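CarG (Serratia, PDB 4O7J) probably contributes to intrinsic carbapenem resistance in Serratia, and is a structural homologue of lysozyme inhibitors. Local coordinates at residues 105-110 and 144-149; 115-120 and 125-130. One frame throughout, in Å; residues are numbered along the deposited sequence.

Contact 1 of 2, residues 105-110 and 144-149; sequences GKVSLT and DEAYQE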
# COMPACT_ATOMS: atom_id res chain seq x y z
N GLY A 105 15.71 -11.37 -23.50
CA GLY A 105 16.50 -10.12 -23.53
C GLY A 105 17.20 -9.80 -22.20
O GLY A 105 17.13 -10.57 -21.24
N LYS A 106 17.86 -8.66 -22.18
CA LYS A 106 18.63 -8.26 -21.01
C LYS A 106 17.76 -7.90 -19.83
O LYS A 106 16.62 -7.44 -19.99
CB LYS A 106 19.53 -7.03 -21.29
CG LYS A 106 20.74 -7.33 -22.16
CD LYS A 106 21.58 -6.04 -22.20
CE LYS A 106 22.59 -6.09 -23.31
NZ LYS A 106 23.72 -6.98 -22.95
N VAL A 107 18.25 -8.21 -18.65
CA VAL A 107 17.53 -7.98 -17.43
C VAL A 107 18.50 -7.25 -16.53
O VAL A 107 19.67 -7.68 -16.41
CB VAL A 107 17.04 -9.30 -16.72
CG1 VAL A 107 16.41 -8.94 -15.38
CG2 VAL A 107 16.10 -10.12 -17.56
N SER A 108 18.06 -6.16 -15.89
CA SER A 108 18.80 -5.48 -14.85
C SER A 108 18.34 -5.88 -13.47
O SER A 108 17.15 -6.17 -13.27
CB SER A 108 18.71 -3.95 -14.94
OG SER A 108 17.42 -3.47 -14.81
N LEU A 109 19.29 -5.81 -12.52
CA LEU A 109 18.99 -6.09 -11.11
C LEU A 109 19.37 -4.94 -10.30
O LEU A 109 20.56 -4.58 -10.31
CB LEU A 109 19.69 -7.35 -10.64
CG LEU A 109 19.30 -8.69 -11.26
CD1 LEU A 109 20.44 -9.69 -11.07
CD2 LEU A 109 17.97 -9.24 -10.73
N THR A 110 18.36 -4.27 -9.71
CA THR A 110 18.55 -3.07 -8.89
C THR A 110 18.43 -3.54 -7.45
O THR A 110 17.44 -4.16 -7.06
CB THR A 110 17.57 -1.96 -9.17
OG1 THR A 110 17.59 -1.73 -10.56
CG2 THR A 110 17.90 -0.70 -8.40
N ASP A 144 12.13 -12.62 -13.46
CA ASP A 144 12.39 -13.38 -12.25
C ASP A 144 13.45 -14.50 -12.48
O ASP A 144 14.08 -14.94 -11.51
CB ASP A 144 11.11 -14.03 -11.72
CG ASP A 144 10.42 -14.83 -12.77
OD1 ASP A 144 10.05 -14.21 -13.79
OD2 ASP A 144 10.31 -16.05 -12.63
N GLU A 145 13.67 -14.88 -13.73
CA GLU A 145 14.71 -15.86 -13.98
C GLU A 145 16.13 -15.35 -13.60
O GLU A 145 16.97 -16.15 -13.29
CB GLU A 145 14.65 -16.35 -15.40
CG GLU A 145 13.46 -17.19 -15.81
CD GLU A 145 13.59 -17.46 -17.30
OE1 GLU A 145 13.00 -16.72 -18.07
OE2 GLU A 145 14.45 -18.29 -17.66
N ALA A 146 16.35 -14.05 -13.67
CA ALA A 146 17.64 -13.46 -13.38
C ALA A 146 18.00 -13.56 -11.89
O ALA A 146 19.12 -13.36 -11.52
CB ALA A 146 17.70 -12.02 -13.83
N TYR A 147 17.04 -13.87 -11.03
CA TYR A 147 17.35 -13.96 -9.56
C TYR A 147 18.27 -15.16 -9.31
O TYR A 147 18.93 -15.25 -8.28
CB TYR A 147 16.09 -14.13 -8.70
CG TYR A 147 15.26 -12.88 -8.60
CD1 TYR A 147 15.81 -11.71 -8.14
CD2 TYR A 147 13.95 -12.86 -8.94
CE1 TYR A 147 15.12 -10.55 -8.11
CE2 TYR A 147 13.23 -11.71 -8.88
CZ TYR A 147 13.83 -10.54 -8.45
OH TYR A 147 13.05 -9.42 -8.34
N GLN A 148 18.35 -16.06 -10.27
CA GLN A 148 19.32 -17.19 -10.17
C GLN A 148 20.76 -16.68 -10.10
O GLN A 148 21.65 -17.40 -9.63
CB GLN A 148 19.12 -18.11 -11.37
CG GLN A 148 17.65 -18.62 -11.47
CD GLN A 148 17.11 -19.12 -12.84
OE1 GLN A 148 17.60 -18.78 -13.91
NE2 GLN A 148 16.03 -19.93 -12.76
N GLU A 149 21.04 -15.46 -10.59
CA GLU A 149 22.39 -14.91 -10.55
C GLU A 149 22.68 -14.13 -9.24
O GLU A 149 23.78 -13.64 -9.06
CB GLU A 149 22.66 -13.97 -11.74
CG GLU A 149 22.35 -14.62 -13.08
CD GLU A 149 22.80 -13.79 -14.31
OE1 GLU A 149 23.59 -12.87 -14.16
OE2 GLU A 149 22.27 -14.07 -15.44

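Contact 2 of 2, residues 115-120 and 125-130; sequences KVSRDD and LYEWSM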
# COMPACT_ATOMS: atom_id res chain seq x y z
N LYS A 115 17.41 2.28 4.39
CA LYS A 115 18.02 3.59 4.76
C LYS A 115 17.09 4.45 5.62
O LYS A 115 15.91 4.69 5.28
CB LYS A 115 18.44 4.35 3.53
CG LYS A 115 19.08 5.73 3.83
CD LYS A 115 19.57 6.44 2.62
CE LYS A 115 20.53 7.56 3.04
NZ LYS A 115 20.64 8.57 1.95
N VAL A 116 17.61 4.87 6.77
CA VAL A 116 16.88 5.81 7.64
C VAL A 116 17.40 7.22 7.50
O VAL A 116 18.63 7.42 7.49
CB VAL A 116 17.02 5.40 9.09
CG1 VAL A 116 16.11 6.23 10.00
CG2 VAL A 116 16.67 3.96 9.23
N SER A 117 16.50 8.20 7.36
CA SER A 117 16.91 9.61 7.10
C SER A 117 16.17 10.42 8.16
O SER A 117 15.03 10.75 8.00
CB SER A 117 16.58 10.06 5.68
OG SER A 117 17.22 9.28 4.65
N ARG A 118 16.80 10.61 9.32
CA ARG A 118 16.06 11.06 10.51
C ARG A 118 15.98 12.57 10.54
O ARG A 118 16.95 13.19 10.28
CB ARG A 118 16.73 10.55 11.79
CG ARG A 118 15.82 10.59 13.02
CD ARG A 118 15.45 9.21 13.51
NE ARG A 118 14.03 9.17 13.91
CZ ARG A 118 13.34 8.04 14.07
NH1 ARG A 118 13.92 6.85 13.89
NH2 ARG A 118 12.06 8.10 14.41
N ASP A 119 14.80 13.12 10.84
CA ASP A 119 14.55 14.59 10.96
C ASP A 119 15.04 15.41 9.74
O ASP A 119 15.40 16.60 9.87
CB ASP A 119 15.13 15.12 12.30
N ASP A 120 15.02 14.78 8.56
CA ASP A 120 15.58 15.35 7.32
C ASP A 120 14.42 15.85 6.45
O ASP A 120 13.44 15.13 6.26
CB ASP A 120 16.38 14.25 6.60
CG ASP A 120 17.69 14.73 6.02
OD1 ASP A 120 18.75 14.51 6.67
OD2 ASP A 120 17.67 15.31 4.91
N LEU A 125 11.51 9.08 6.05
CA LEU A 125 12.24 8.63 7.20
C LEU A 125 12.83 7.24 6.94
O LEU A 125 14.03 6.98 7.25
CB LEU A 125 11.31 8.54 8.38
CG LEU A 125 11.90 7.98 9.65
CD1 LEU A 125 13.14 8.76 10.03
CD2 LEU A 125 10.84 8.01 10.73
N TYR A 126 12.00 6.37 6.35
CA TYR A 126 12.42 4.98 6.01
C TYR A 126 12.21 4.73 4.54
O TYR A 126 11.08 4.90 4.01
CB TYR A 126 11.61 3.95 6.78
CG TYR A 126 11.65 4.11 8.27
CD1 TYR A 126 12.83 4.00 9.00
CD2 TYR A 126 10.51 4.38 8.96
CE1 TYR A 126 12.85 4.11 10.38
CE2 TYR A 126 10.53 4.58 10.31
CZ TYR A 126 11.70 4.43 11.02
OH TYR A 126 11.69 4.56 12.37
N GLU A 127 13.29 4.35 3.84
CA GLU A 127 13.20 4.06 2.40
C GLU A 127 14.16 2.94 1.95
O GLU A 127 15.09 2.60 2.65
CB GLU A 127 13.46 5.33 1.54
CG GLU A 127 14.93 5.64 1.54
CD GLU A 127 15.32 7.03 1.02
OE1 GLU A 127 14.43 7.84 0.64
OE2 GLU A 127 16.56 7.27 1.04
N TRP A 128 13.88 2.40 0.77
CA TRP A 128 14.77 1.50 0.07
C TRP A 128 15.65 2.38 -0.84
O TRP A 128 15.17 3.11 -1.73
CB TRP A 128 13.98 0.53 -0.74
CG TRP A 128 13.30 -0.49 0.06
CD1 TRP A 128 11.99 -0.56 0.30
CD2 TRP A 128 13.92 -1.58 0.77
NE1 TRP A 128 11.72 -1.63 1.08
CE2 TRP A 128 12.87 -2.28 1.42
CE3 TRP A 128 15.23 -2.01 0.97
CZ2 TRP A 128 13.09 -3.40 2.16
CZ3 TRP A 128 15.48 -3.12 1.73
CH2 TRP A 128 14.40 -3.83 2.35
N SER A 129 16.95 2.37 -0.55
CA SER A 129 17.87 3.22 -1.22
C SER A 129 18.72 2.41 -2.15
O SER A 129 19.32 1.43 -1.74
CB SER A 129 18.79 3.93 -0.19
OG SER A 129 19.82 4.67 -0.82
N MET A 130 18.80 2.84 -3.40
CA MET A 130 19.55 2.07 -4.39
C MET A 130 21.03 1.97 -4.01
O MET A 130 21.67 2.97 -3.72
CB MET A 130 19.37 2.68 -5.79
CG MET A 130 20.12 1.85 -6.82
SD MET A 130 19.82 2.35 -8.50
CE MET A 130 19.79 4.14 -8.40

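Contact 1 of 2, residues 105-110 and 144-149
Val107 carries its CG1 opposite the backbone N (chi1 174°), a setting that leans this methyl over Ala146. Two residues on, Leu109 is turned differently: its CG lies opposite the carbonyl carbon (chi1 -65°), which sends CD1 to the 144-149 backbone and CD2 to Ala146 CB and the Tyr147 ring. Ala146 is the small residue between them. Its CB meets Val107 CG1 at 3.7 Å and Leu109 CD2 at 4.2 Å, so one methyl touches both strand side chains, Val107 more closely. The other Leu109 branch reaches the backbone instead, with CD1 3.9 Å from Ala146 O. That oxygen already accepts from Glu149 N at 3.0 Å, within the tight 3-10 turns of 144-149. Leu109 CD2 also comes within 4.1 Å of Tyr147 CE1, approaching the ring at a slant. In the fold, this is a 3-10 segment laid across one face of the four-stranded antiparallel sheet, over the 107-109 part of strand 107-116. Val107 and Leu109 sit on that covered face, while Ser108 between them points away from it. Strand 107-116 is an inner strand here, bonded through its backbone to 88-96 on one flank and 126-135 on the other. The CB of Tyr147 heads away from 105-110, yet the ring swings back over the sheet, and its OH is hydrogen-bonded to Val92 O on strand 88-96, a bond that should limit the swing of this buried residue's ring. At the other end of the segment, Glu149 OE1 accepts from Gln137 N, and OE2 is hydrogen-bonded to Arg138 N and Tyr140 OH, tying the segment to the chain just beyond strand 126-135.

Contact 2 of 2, residues 115-120 and 125-130
Lys115 forms a hydrogen-bonded pair with Glu127 near the turn end of the antiparallel hairpin, Lys115 N to Glu127 O at 2.9 Å and Glu127 N to Lys115 O at 3.0 Å. Its extended side chain runs beside that of Glu127, and Lys115 CD comes 3.5 Å from Glu127 OE2 while also lying on Ser129 CB. The charges stay beyond salt-bridge range, with Lys115 NZ 4.4 Å from Glu127 OE2. Val116, in a non-hydrogen-bonded pair with Tyr126, puts CG2 at the edge of the tyrosine ring, 3.8 Å from Tyr126 CD1; its CG1 packs on Leu125 CD1. Ser117 N gives a third backbone bond, 2.8 Å to Leu125 O. Its own O accepts from Asn32 ND2 of the second subunit. Arg118 then bends at chi2 (112°) and chi3 to curl its guanidinium back beside Tyr126, Arg118 NH1 3.5 Å from Tyr126 OH, the two planes nearly perpendicular at 85°. Leu125 lies over one guanidinium face, CD1 4.0 Å above the plane and offset toward its rim, and Leu125 CG also sits over the centre of the Tyr126 ring. With no hydrogen bond linking the Arg118 or Lys115 side chains to 125-130, the hairpin end probably owes its hold to backbone bonds and apolar contact, with only a modest electrostatic pull between Lys115 and Glu127.

How the contacts relate
Both contacts draw on strand 107-116: contact 1 uses its start and contact 2 its end, their centres 26 Å apart on opposite sides of the chain's centre. Along the sequence, the hairpin of contact 2 (115-120 and 125-130) falls between the two halves of contact 1, which is completed by 144-149 after strand 126-135 has run back along its neighbour. The two meet at Thr110 and Met130, where Thr110 CG2 packs on Met130 SD at 3.6 Å. One pair of strands therefore joins a buried region under the 3-10 segment to a hairpin end that reaches the second subunit and whose Tyr126 side chain is about 8 Å from a bound sodium ion.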